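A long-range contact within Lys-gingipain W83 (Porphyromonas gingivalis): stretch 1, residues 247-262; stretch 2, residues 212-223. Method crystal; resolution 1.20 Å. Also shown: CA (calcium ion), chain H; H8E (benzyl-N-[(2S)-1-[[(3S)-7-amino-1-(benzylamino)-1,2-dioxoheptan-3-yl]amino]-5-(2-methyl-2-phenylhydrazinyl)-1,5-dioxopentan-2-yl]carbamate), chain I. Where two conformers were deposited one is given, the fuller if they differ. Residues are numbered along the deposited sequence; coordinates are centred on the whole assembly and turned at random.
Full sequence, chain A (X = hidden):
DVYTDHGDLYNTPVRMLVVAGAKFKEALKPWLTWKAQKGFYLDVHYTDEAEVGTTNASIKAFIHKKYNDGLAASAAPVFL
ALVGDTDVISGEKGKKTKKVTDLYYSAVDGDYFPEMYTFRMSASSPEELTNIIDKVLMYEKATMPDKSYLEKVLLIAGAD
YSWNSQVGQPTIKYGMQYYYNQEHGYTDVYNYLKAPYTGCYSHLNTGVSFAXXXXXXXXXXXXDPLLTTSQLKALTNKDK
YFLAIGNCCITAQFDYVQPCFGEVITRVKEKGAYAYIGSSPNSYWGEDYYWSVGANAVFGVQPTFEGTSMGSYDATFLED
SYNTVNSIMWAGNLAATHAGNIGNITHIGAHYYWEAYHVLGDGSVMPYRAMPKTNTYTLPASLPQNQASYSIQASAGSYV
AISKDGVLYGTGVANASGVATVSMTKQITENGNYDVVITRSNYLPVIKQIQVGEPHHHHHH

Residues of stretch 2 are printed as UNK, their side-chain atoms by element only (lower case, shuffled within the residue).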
ATOM      1  N   ASN A 247       1.031  -6.650  12.735  1.00  8.10           N
ATOM      2  CA  ASN A 247      -0.277  -6.989  13.323  1.00  8.16           C
ATOM      3  C   ASN A 247      -0.080  -7.064  14.837  1.00  7.91           C
ATOM      4  O   ASN A 247       0.237  -8.123  15.414  1.00  8.75           O
ATOM      5  CB  ASN A 247      -0.809  -8.280  12.751  1.00  8.46           C
ATOM      6  CG  ASN A 247      -1.136  -8.184  11.273  1.00  8.60           C
ATOM      7  OD1 ASN A 247      -0.557  -8.873  10.429  1.00  8.39           O
ATOM      8  ND2 ASN A 247      -2.082  -7.293  10.934  1.00  8.90           N
ATOM      9  N   CYS A 248      -0.137  -5.878  15.459  1.00  8.37           N
ATOM     10  CA  CYS A 248       0.289  -5.662  16.855  1.00  9.02           C
ATOM     11  C   CYS A 248      -0.167  -4.296  17.286  1.00  9.31           C
ATOM     12  O   CYS A 248      -0.567  -3.461  16.459  1.00  9.13           O
ATOM     13  CB  CYS A 248       1.805  -5.817  17.020  1.00  9.25           C
ATOM     14  SG  CYS A 248       2.788  -4.709  15.978  1.00 10.13           S
ATOM     15  N   CYS A 249      -0.059  -3.983  18.558  1.00  9.07           N
ATOM     16  CA  CYS A 249      -0.433  -2.662  19.052  1.00  9.05           C
ATOM     17  C   CYS A 249       0.483  -1.561  18.564  1.00  8.48           C
ATOM     18  O   CYS A 249       1.691  -1.779  18.416  1.00  9.99           O
ATOM     19  CB  CYS A 249      -0.379  -2.665  20.590  1.00  9.64           C
ATOM     20  SG  CYS A 249      -1.582  -3.800  21.370  1.00  9.76           S
ATOM     21  N   ILE A 250      -0.115  -0.393  18.340  1.00  8.34           N
ATOM     22  CA  ILE A 250       0.364   0.993  18.394  1.00  8.40           C
ATOM     23  C   ILE A 250       1.647   1.336  17.602  1.00  8.52           C
ATOM     24  O   ILE A 250       2.044   2.513  17.687  1.00  9.05           O
ATOM     25  CB  ILE A 250       0.480   1.491  19.868  1.00  9.05           C
ATOM     26  CG1 ILE A 250       1.519   0.705  20.693  1.00  9.98           C
ATOM     27  CG2 ILE A 250      -0.919   1.439  20.526  1.00  9.63           C
ATOM     28  CD1 ILE A 250       1.640   1.218  22.166  1.00 11.97           C
ATOM     29  N   THR A 251       2.197   0.437  16.770  1.00  8.99           N
ATOM     30  CA  THR A 251       3.391   0.810  16.009  1.00  9.34           C
ATOM     31  C   THR A 251       3.139   1.873  14.954  1.00  8.88           C
ATOM     32  O   THR A 251       4.132   2.451  14.471  1.00 10.36           O
ATOM     33  CB  THR A 251       3.965  -0.408  15.322  1.00  8.79           C
ATOM     34  OG1 THR A 251       3.057  -0.927  14.341  1.00  9.17           O
ATOM     35  CG2 THR A 251       4.440  -1.496  16.281  1.00  9.89           C
ATOM     36  N   ALA A 252       1.869   2.142  14.598  1.00  9.24           N
ATOM     37  CA  ALA A 252       1.546   3.187  13.620  1.00  9.28           C
ATOM     38  C   ALA A 252       0.875   4.336  14.329  1.00  8.93           C
ATOM     39  O   ALA A 252       0.125   5.090  13.708  1.00  9.63           O
ATOM     40  CB  ALA A 252       0.681   2.614  12.500  1.00  9.75           C
ATOM     41  N   GLN A 253       1.175   4.571  15.613  1.00  9.86           N
ATOM     42  CA  GLN A 253       0.573   5.726  16.357  1.00  9.84           C
ATOM     43  C   GLN A 253       1.396   6.966  16.000  1.00  9.86           C
ATOM     44  O   GLN A 253       2.304   7.395  16.718  1.00 10.47           O
ATOM     45  CB  GLN A 253       0.590   5.430  17.850  1.00 10.54           C
ATOM     46  CG  GLN A 253      -0.396   6.366  18.583  1.00 10.83           C
ATOM     47  CD  GLN A 253      -0.489   6.023  20.038  1.00 10.87           C
ATOM     48  OE1 GLN A 253       0.004   6.774  20.922  1.00 12.29           O
ATOM     49  NE2 GLN A 253      -1.129   4.914  20.325  1.00 11.21           N
ATOM     50  N   PHE A 254       1.017   7.570  14.871  1.00  9.85           N
ATOM     51  CA  PHE A 254       1.882   8.541  14.220  1.00 10.24           C
ATOM     52  C   PHE A 254       1.775   9.951  14.764  1.00 10.09           C
ATOM     53  O   PHE A 254       2.471  10.845  14.248  1.00 10.09           O
ATOM     54  CB  PHE A 254       1.674   8.503  12.680  1.00 10.33           C
ATOM     55  CG  PHE A 254       0.251   8.755  12.256  1.00 10.07           C
ATOM     56  CD1 PHE A 254      -0.610   7.692  11.980  1.00 11.59           C
ATOM     57  CD2 PHE A 254      -0.215  10.044  12.097  1.00 11.47           C
ATOM     58  CE1 PHE A 254      -1.939   7.931  11.606  1.00 12.98           C
ATOM     59  CE2 PHE A 254      -1.546  10.292  11.745  1.00 12.33           C
ATOM     60  CZ  PHE A 254      -2.402   9.237  11.469  1.00 13.06           C
ATOM     61  N   ASP A 255       1.010  10.194  15.860  1.00 10.28           N
ATOM     62  CA  ASP A 255       1.091  11.445  16.605  1.00 10.53           C
ATOM     63  C   ASP A 255       1.816  11.250  17.950  1.00 11.01           C
ATOM     64  O   ASP A 255       1.758  12.148  18.806  1.00 12.25           O
ATOM     65  CB  ASP A 255      -0.307  12.018  16.833  1.00 11.43           C
ATOM     66  CG  ASP A 255      -1.089  11.301  17.898  1.00 12.73           C
ATOM     67  OD1 ASP A 255      -0.771  10.114  18.166  1.00 12.14           O
ATOM     68  OD2 ASP A 255      -2.013  11.927  18.489  1.00 15.62           O
ATOM     69  N   TYR A 256       2.562  10.167  18.110  1.00 11.10           N
ATOM     70  CA  TYR A 256       3.323   9.932  19.320  1.00 11.76           C
ATOM     71  C   TYR A 256       4.402  11.020  19.494  1.00 12.32           C
ATOM     72  O   TYR A 256       4.817  11.684  18.527  1.00 12.11           O
ATOM     73  CB  TYR A 256       3.953   8.544  19.251  1.00 11.71           C
ATOM     74  CG  TYR A 256       4.656   8.102  20.520  1.00 11.74           C
ATOM     75  CD1 TYR A 256       3.969   8.036  21.745  1.00 14.09           C
ATOM     76  CD2 TYR A 256       5.960   7.623  20.480  1.00 13.26           C
ATOM     77  CE1 TYR A 256       4.588   7.525  22.894  1.00 13.82           C
ATOM     78  CE2 TYR A 256       6.588   7.138  21.624  1.00 14.47           C
ATOM     79  CZ  TYR A 256       5.912   7.128  22.832  1.00 14.69           C
ATOM     80  OH  TYR A 256       6.574   6.670  23.954  1.00 16.94           O
ATOM     81  N   VAL A 257       4.889  11.180  20.737  1.00 12.58           N
ATOM     82  CA  VAL A 257       5.881  12.206  21.106  0.50 13.27           C
ATOM     83  C   VAL A 257       7.209  11.988  20.373  1.00 13.99           C
ATOM     84  O   VAL A 257       7.998  12.930  20.259  1.00 16.67           O
ATOM     85  CB  VAL A 257       6.068  12.282  22.645  0.50 14.36           C
ATOM     86  CG1 VAL A 257       6.642  10.983  23.213  0.50 15.75           C
ATOM     87  CG2 VAL A 257       6.906  13.492  23.060  0.50 13.64           C
ATOM     88  N   GLN A 258       7.455  10.765  19.895  1.00 13.00           N
ATOM     89  CA  GLN A 258       8.602  10.426  19.067  0.52 12.87           C
ATOM     90  C   GLN A 258       8.080   9.856  17.752  1.00 12.15           C
ATOM     91  O   GLN A 258       6.967   9.334  17.738  1.00 11.40           O
ATOM     92  CB  GLN A 258       9.512   9.389  19.771  0.52 14.63           C
ATOM     93  CG  GLN A 258      10.122   9.884  21.110  0.52 17.50           C
ATOM     94  CD  GLN A 258      10.976  11.139  21.014  0.52 22.34           C
ATOM     95  OE1 GLN A 258      11.084  11.910  21.977  0.52 28.58           O
ATOM     96  NE2 GLN A 258      11.592  11.385  19.872  0.52 22.77           N
ATOM     97  N   PRO A 259       8.851   9.844  16.665  1.00 11.73           N
ATOM     98  CA  PRO A 259       8.385   9.153  15.458  1.00 10.89           C
ATOM     99  C   PRO A 259       8.066   7.686  15.801  1.00 10.87           C
ATOM    100  O   PRO A 259       8.825   6.986  16.502  1.00 11.08           O
ATOM    101  CB  PRO A 259       9.590   9.250  14.495  1.00 11.61           C
ATOM    102  CG  PRO A 259      10.241  10.575  14.946  1.00 11.69           C
ATOM    103  CD  PRO A 259      10.170  10.469  16.438  1.00 12.54           C
ATOM    104  N   CYS A 260       6.911   7.218  15.340  1.00 10.54           N
ATOM    105  CA  CYS A 260       6.551   5.856  15.665  1.00 10.71           C
ATOM    106  C   CYS A 260       7.323   4.866  14.784  1.00  9.63           C
ATOM    107  O   CYS A 260       7.948   5.252  13.791  1.00  9.88           O
ATOM    108  CB  CYS A 260       5.041   5.654  15.565  1.00 10.60           C
ATOM    109  SG  CYS A 260       4.379   5.740  13.862  1.00 11.01           S
ATOM    110  N   PHE A 261       7.245   3.573  15.112  1.00  9.90           N
ATOM    111  CA  PHE A 261       7.917   2.538  14.366  1.00  9.46           C
ATOM    112  C   PHE A 261       7.590   2.618  12.864  1.00  9.35           C
ATOM    113  O   PHE A 261       8.495   2.506  12.021  1.00  9.47           O
ATOM    114  CB  PHE A 261       7.479   1.182  14.964  1.00 10.01           C
ATOM    115  CG  PHE A 261       8.111  -0.014  14.327  1.00  9.54           C
ATOM    116  CD1 PHE A 261       7.544  -0.612  13.197  1.00 10.12           C
ATOM    117  CD2 PHE A 261       9.243  -0.596  14.891  1.00 10.70           C
ATOM    118  CE1 PHE A 261       8.104  -1.754  12.632  1.00 11.56           C
ATOM    119  CE2 PHE A 261       9.802  -1.746  14.330  1.00 10.86           C
ATOM    120  CZ  PHE A 261       9.210  -2.341  13.226  1.00 10.39           C
ATOM    121  N   GLY A 262       6.296   2.789  12.521  1.00  8.82           N
ATOM    122  CA  GLY A 262       5.937   2.831  11.099  1.00  9.72           C
ATOM    123  C   GLY A 262       6.516   4.043  10.372  1.00  9.27           C
ATOM    124  O   GLY A 262       6.809   3.970   9.170  1.00 10.01           O
ATOM    125  N   UNK A 212       6.250  -9.775   8.037  1.00  8.06           N
ATOM    126  CA  UNK A 212       4.993  -9.671   8.806  1.00  8.27           C
ATOM    127  C   UNK A 212       5.239 -10.254  10.188  1.00  7.96           C
ATOM    128  O   UNK A 212       5.704 -11.396  10.326  1.00  9.47           O
ATOM    129  n   UNK A 212       2.157  -9.429   9.487  1.00  8.70           N
ATOM    130  c   UNK A 212       3.903 -10.448   8.086  1.00  8.51           C
ATOM    131  o   UNK A 212       1.694 -11.260   8.271  1.00  9.21           O
ATOM    132  c   UNK A 212       2.495 -10.408   8.648  1.00  8.27           C
ATOM    133  N   UNK A 213       4.962  -9.435  11.203  1.00  7.95           N
ATOM    134  CA  UNK A 213       5.086  -9.771  12.611  1.00  8.04           C
ATOM    135  C   UNK A 213       3.686  -9.728  13.214  1.00  8.28           C
ATOM    136  O   UNK A 213       2.965  -8.733  13.063  1.00  8.93           O
ATOM    137  c   UNK A 213       6.007  -8.724  13.279  1.00  9.04           C
ATOM    138  c   UNK A 213       5.130  -8.052  15.546  1.00  9.18           C
ATOM    139  o   UNK A 213       6.284  -8.709  18.971  1.00  9.24           O
ATOM    140  c   UNK A 213       7.041  -9.475  15.458  1.00  8.95           C
ATOM    141  c   UNK A 213       7.125  -9.449  16.854  1.00  9.61           C
ATOM    142  c   UNK A 213       6.044  -8.779  14.788  1.00  9.10           C
ATOM    143  c   UNK A 213       5.203  -8.013  16.933  1.00 10.15           C
ATOM    144  c   UNK A 213       6.203  -8.710  17.584  1.00  8.65           C
ATOM    145  N   UNK A 214       3.302 -10.775  13.956  1.00  8.62           N
ATOM    146  CA  UNK A 214       2.052 -10.793  14.715  1.00  8.32           C
ATOM    147  C   UNK A 214       2.369 -11.220  16.145  1.00  8.70           C
ATOM    148  O   UNK A 214       2.857 -12.350  16.386  1.00  8.31           O
ATOM    149  o   UNK A 214      -0.134 -11.673  14.962  1.00  9.21           O
ATOM    150  c   UNK A 214       1.414 -13.138  13.802  1.00  9.57           C
ATOM    151  c   UNK A 214       1.002 -11.682  14.053  1.00  8.42           C
ATOM    152  N   UNK A 215       2.162 -10.306  17.085  1.00  8.45           N
ATOM    153  CA  UNK A 215       2.349 -10.447  18.553  1.00  8.95           C
ATOM    154  C   UNK A 215       2.359  -9.044  19.161  1.00  8.39           C
ATOM    155  O   UNK A 215       1.590  -8.216  18.690  1.00  9.28           O
ATOM    156  c   UNK A 215       3.598 -11.254  18.943  1.00 10.41           C
ATOM    157  N   UNK A 216       3.156  -8.764  20.198  1.00  8.70           N
ATOM    158  CA  UNK A 216       3.059  -7.479  20.927  1.00  9.10           C
ATOM    159  C   UNK A 216       3.800  -6.361  20.245  1.00  8.88           C
ATOM    160  O   UNK A 216       4.942  -6.549  19.784  1.00  8.78           O
ATOM    161  c   UNK A 216       3.587  -7.632  22.353  1.00  9.91           C
ATOM    162  c   UNK A 216       1.782  -9.331  23.069  1.00 11.61           C
ATOM    163  c   UNK A 216       3.000  -8.769  23.117  1.00 10.69           C
ATOM    164  c   UNK A 216       2.995 -10.431  24.502  1.00 12.25           C
ATOM    165  n   UNK A 216       3.771  -9.486  24.007  1.00 11.80           N
ATOM    166  n   UNK A 216       1.788 -10.361  24.004  1.00 10.82           N
ATOM    167  N   UNK A 217       3.212  -5.182  20.270  1.00  9.05           N
ATOM    168  CA  UNK A 217       3.831  -3.971  19.758  1.00  8.92           C
ATOM    169  C   UNK A 217       3.855  -2.848  20.755  1.00  9.26           C
ATOM    170  O   UNK A 217       2.984  -2.756  21.631  1.00  9.97           O
ATOM    171  N   UNK A 218       4.809  -1.941  20.572  1.00 10.02           N
ATOM    172  CA  UNK A 218       4.841  -0.666  21.262  1.00 10.36           C
ATOM    173  C   UNK A 218       4.884   0.432  20.202  1.00 10.01           C
ATOM    174  O   UNK A 218       4.950   0.152  18.998  1.00 10.44           O
ATOM    175  o   UNK A 218       7.192  -0.279  21.442  1.00 13.82           O
ATOM    176  c   UNK A 218       6.024  -0.533  22.212  1.00 11.70           C
ATOM    177  N   UNK A 219       4.891   1.701  20.626  1.00 10.08           N
ATOM    178  CA  UNK A 219       4.906   2.792  19.635  1.00 10.13           C
ATOM    179  C   UNK A 219       6.155   2.776  18.810  1.00 10.33           C
ATOM    180  O   UNK A 219       6.131   3.260  17.681  1.00 10.98           O
ATOM    181  o   UNK A 219       3.029   4.418  23.585  1.00 15.27           O
ATOM    182  c   UNK A 219       3.828   3.953  22.739  1.00 12.83           C
ATOM    183  o   UNK A 219       4.756   3.163  23.039  1.00 13.35           O
ATOM    184  c   UNK A 219       4.864   4.162  20.344  1.00 11.06           C
ATOM    185  c   UNK A 219       3.643   4.364  21.270  1.00 12.28           C
ATOM    186  N   UNK A 220       7.246   2.219  19.362  1.00 10.16           N
ATOM    187  CA  UNK A 220       8.556   2.289  18.707  1.00 10.74           C
ATOM    188  C   UNK A 220       9.196   0.932  18.509  1.00 10.33           C
ATOM    189  O   UNK A 220      10.410   0.860  18.254  1.00 11.54           O
ATOM    190  o   UNK A 220       9.614   2.708  20.847  1.00 15.22           O
ATOM    191  c   UNK A 220       9.014   4.651  19.527  1.00 13.21           C
ATOM    192  c   UNK A 220       9.497   3.223  19.516  1.00 11.90           C
ATOM    193  N   UNK A 221       8.416  -0.165  18.576  1.00 10.56           N
ATOM    194  CA  UNK A 221       9.023  -1.474  18.427  1.00  9.58           C
ATOM    195  C   UNK A 221       8.017  -2.538  18.102  1.00  9.25           C
ATOM    196  O   UNK A 221       6.868  -2.526  18.563  1.00  9.72           O
ATOM    197  c   UNK A 221       9.757  -1.905  19.727  1.00 11.95           C
ATOM    198  N   UNK A 222       8.503  -3.570  17.406  1.00  9.13           N
ATOM    199  CA  UNK A 222       7.942  -4.918  17.477  1.00  9.14           C
ATOM    200  C   UNK A 222       8.552  -5.458  18.777  1.00  9.62           C
ATOM    201  O   UNK A 222       9.779  -5.472  18.921  1.00 10.31           O
ATOM    202  c   UNK A 222       6.562  -4.456  14.892  1.00  9.53           C
ATOM    203  c   UNK A 222       7.877  -6.331  10.943  1.00  9.97           C
ATOM    204  c   UNK A 222       8.838  -6.923  11.784  1.00 10.30           C
ATOM    205  c   UNK A 222       6.913  -5.490  11.445  1.00  9.50           C
ATOM    206  c   UNK A 222       8.304  -5.764  16.254  1.00  9.76           C
ATOM    207  c   UNK A 222       8.864  -6.667  13.156  1.00 10.00           C
ATOM    208  c   UNK A 222       7.636  -5.298  15.005  1.00  8.91           C
ATOM    209  c   UNK A 222       6.981  -5.177  12.818  1.00  9.27           C
ATOM    210  n   UNK A 222       6.171  -4.371  13.579  1.00  9.43           N
ATOM    211  c   UNK A 222       7.901  -5.787  13.692  1.00  9.07           C
ATOM    212  N   UNK A 223       7.743  -5.837  19.764  1.00  9.24           N
ATOM    213  CA  UNK A 223       8.273  -5.970  21.117  1.00 11.29           C
ATOM    214  C   UNK A 223       8.997  -7.272  21.433  1.00  9.90           C
ATOM    215  O   UNK A 223       9.917  -7.244  22.276  1.00 11.30           O
ATOM    216  c   UNK A 223       7.166  -5.747  22.135  1.00 11.84           C
TER
HETATM  217 CA    CA H 706       4.687  11.538  13.852  1.00 10.30          CA
HETATM  218  CAQ H8E I 707       3.959  -3.285  24.665  1.00 20.28           C
HETATM  219  CAK H8E I 707       5.339  -3.474  24.885  1.00 18.43           C
HETATM  220  CAH H8E I 707       5.821  -4.732  25.249  1.00 19.32           C
HETATM  221  CAL H8E I 707       4.960  -5.812  25.421  1.00 20.57           C
HETATM  222  CAR H8E I 707       3.607  -5.590  25.217  1.00 18.16           C
HETATM  223  CBO H8E I 707       3.084  -4.372  24.806  1.00 14.67           C
HETATM  224  CBA H8E I 707       1.686  -4.246  24.671  1.00 15.53           C
HETATM  225  NBE H8E I 707       1.197  -4.632  23.336  1.00 12.14           N
HETATM  226  CBL H8E I 707      -0.024  -5.200  23.132  1.00 11.20           C
HETATM  227  OAE H8E I 707      -0.750  -5.530  24.079  1.00 11.81           O
HETATM  228  CBN H8E I 707      -0.430  -5.411  21.677  1.00 10.10           C
HETATM  229  OAG H8E I 707       0.550  -5.400  20.870  1.00  9.44           O
HETATM  230  CBS H8E I 707      -1.425  -6.604  21.522  1.00 10.83           C
HETATM  231  CBB H8E I 707      -1.479  -7.164  20.096  1.00  9.31           C
HETATM  232  CAY H8E I 707      -2.363  -8.408  19.976  1.00  9.80           C
HETATM  233  CAX H8E I 707      -2.655  -8.851  18.538  1.00  9.26           C
HETATM  234  CAW H8E I 707      -1.437  -9.471  17.866  1.00  9.00           C
HETATM  235  NAB H8E I 707      -1.809  -9.908  16.487  1.00  9.40           N
HETATM  236  NBG H8E I 707      -2.783  -6.289  21.985  1.00  9.43           N
HETATM  237  C   H8E I 707      -3.449  -6.913  22.957  1.00  9.80           C
HETATM  238  O   H8E I 707      -3.013  -7.819  23.655  1.00 10.46           O
HETATM  239  CA  H8E I 707      -4.787  -6.257  23.269  1.00  9.80           C
HETATM  240  N   H8E I 707      -5.723  -7.176  23.912  1.00  9.55           N
HETATM  241  CBK H8E I 707      -6.266  -8.235  23.261  1.00 10.08           C
HETATM  242  OAD H8E I 707      -5.872  -8.522  22.122  1.00 10.68           O
HETATM  243  OBI H8E I 707      -7.164  -8.877  23.909  1.00 11.62           O
HETATM  244  CBD H8E I 707      -7.742 -10.097  23.317  1.00 15.77           C
HETATM  245  CBP H8E I 707      -8.556 -10.821  24.293  1.00 13.89           C
HETATM  246  CAS H8E I 707      -9.946 -10.704  24.329  1.00 16.27           C
HETATM  247  CAM H8E I 707     -10.762 -11.417  25.259  1.00 17.05           C
HETATM  248  CAI H8E I 707     -10.073 -12.200  26.201  1.00 15.85           C
HETATM  249  CAN H8E I 707      -8.688 -12.260  26.204  1.00 15.45           C
HETATM  250  CAT H8E I 707      -7.919 -11.590  25.268  1.00 15.69           C
HETATM  251  CB  H8E I 707      -4.561  -5.050  24.194  1.00 10.11           C
HETATM  252  CG  H8E I 707      -3.890  -5.428  25.541  1.00 10.92           C
HETATM  253  CD  H8E I 707      -3.355  -4.212  26.239  1.00 11.85           C
HETATM  254  OE1 H8E I 707      -4.095  -3.508  26.927  1.00 14.42           O
HETATM  255  NE2 H8E I 707      -2.059  -3.979  25.960  0.54 12.45           N
HETATM  256  NBT H8E I 707      -1.399  -2.811  26.372  0.54 13.62           N
HETATM  257  CAA H8E I 707      -0.914  -2.001  25.222  0.54 13.60           C
HETATM  258  CBQ H8E I 707      -0.648  -2.947  27.579  0.54 14.50           C
HETATM  259  CAU H8E I 707       0.468  -2.142  27.854  0.54 16.51           C
HETATM  260  CAO H8E I 707       1.142  -2.262  29.067  0.54 19.23           C
HETATM  261  CAJ H8E I 707       0.719  -3.190  30.010  0.54 18.96           C
HETATM  262  CAP H8E I 707      -0.357  -4.024  29.738  0.54 17.97           C
HETATM  263  CAV H8E I 707      -1.053  -3.889  28.535  0.54 15.40           C
HETATM  264  O   HOH W   1      -0.856 -10.157   7.900  1.00  9.23           O
HETATM  265  O   HOH W   2       1.033   6.172  23.415  1.00 22.63           O
HETATM  266  O   HOH W   3       4.806   5.592  25.771  1.00 27.59           O
HETATM  267  O   HOH W   4       4.821  10.434  16.035  1.00 11.66           O
HETATM  268  O   HOH W   5       3.875  13.481  15.067  1.00 12.89           O
HETATM  269  O   HOH W   6       6.852  12.035  14.660  1.00 12.10           O

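Position 212 has four side-chain atoms: two carbons, the second carrying one oxygen and one nitrogen. That is a primary amide on a short stem, with the nitrogen 2.9 Å from Asn-247 OD1. The residue is Asn-212. Asn-212 ND2 donates to Asn-247 OD1 at 2.9 Å, and water 1 bridges the two OD1 atoms.

Position 213 has one carbon, then a six-carbon ring bearing one oxygen. The ring edge meets Cys-248, with a ring carbon 4.0 Å from Cys-248 CB. It is Tyr-213. Tyr-213 O accepts from Asn-247 N at 2.9 Å.

Position 214 has a carbon that carries one oxygen and one carbon. Its CB lies 4.1 Å from Asn-247 CB, on the same face of the sheet. The branch with a hydroxyl identifies Thr-214. Thr-214 OG1 accepts a hydrogen bond from the ligand amine, H8E NAB, at 2.9 Å.

Position 215 has a single carbon, its CA-to-CB bond pointing away from stretch 1. It is Ala-215. Ala-215 N gives a weak hydrogen bond to Asn-247 O at 3.4 Å, and Ala-215 O is 2.9 Å from Cys-248 CB.

Position 216 has one carbon, then a five-membered ring of three carbons and two nitrogens. Its CA-to-CB bond points away from stretch 1. The ring is an imidazole, so His-216. His-216 C is 3.8 Å from Cys-248 CB.

Position 217 has no side-chain atoms and is Gly-217. Gly-217 CA lies 3.3 Å from Cys-249 O. A CB here would point toward stretch 1 and clash with Cys-249 O and Cys-248 SG.

Position 218 has one carbon and one oxygen. Its CA-to-CB bond points away from stretch 1. It is Ser-218. Ser-218 O lies 3.2 Å from Thr-251 CG2. Ser-218 OG accepts from the N of position 220 at 3.3 Å.

Position 219 has three carbons, the third carrying two oxygens. A stem carbon sits over the Tyr-256 ring face, 3.6 Å from the ring centroid. The carboxylate on this stem marks Glu-219; the stem carbon is CG. Water 2 links Glu-219 OE2 to Gln-253 OE1. Glu-219 O accepts from Phe-261 N at 2.8 Å.

Position 220 again has one carbon bearing an oxygen and a carbon. The branch carbon is 3.8 Å from Pro-259 O and 4.1 Å from Tyr-256 CE2. It is Thr-220.

Position 221 has one carbon, its CA-to-CB bond pointing away: Ala-221. Ala-221 CA lies 3.7 Å from Phe-261 CD2.

Position 222 has one carbon, then fused five- and six-membered rings with eight carbons and one nitrogen. The five-membered ring stacks face to face on the Phe-261 ring, centroids 4.2 Å apart. This indole is Trp-222.

Position 223 has one carbon and makes no contact with stretch 1. It is Ala-223.

The contact begins as a parallel bridge between Asn-247 and Thr-214. Beyond it, Gly-217 CA is 4.5 Å from Cys-249 CA. Cys-249 SG is covalently bound to H8E CBN, and Cys-249 N and Gly-217 N both donate to H8E OAG, at 2.8 and 2.7 Å. Both stretches thus hold the ligand. The Glu-219 to Phe-261 hydrogen bond and the Trp-222 stack secure the far end.

Stretch 2 (212-223) NYTAHGSETAWA
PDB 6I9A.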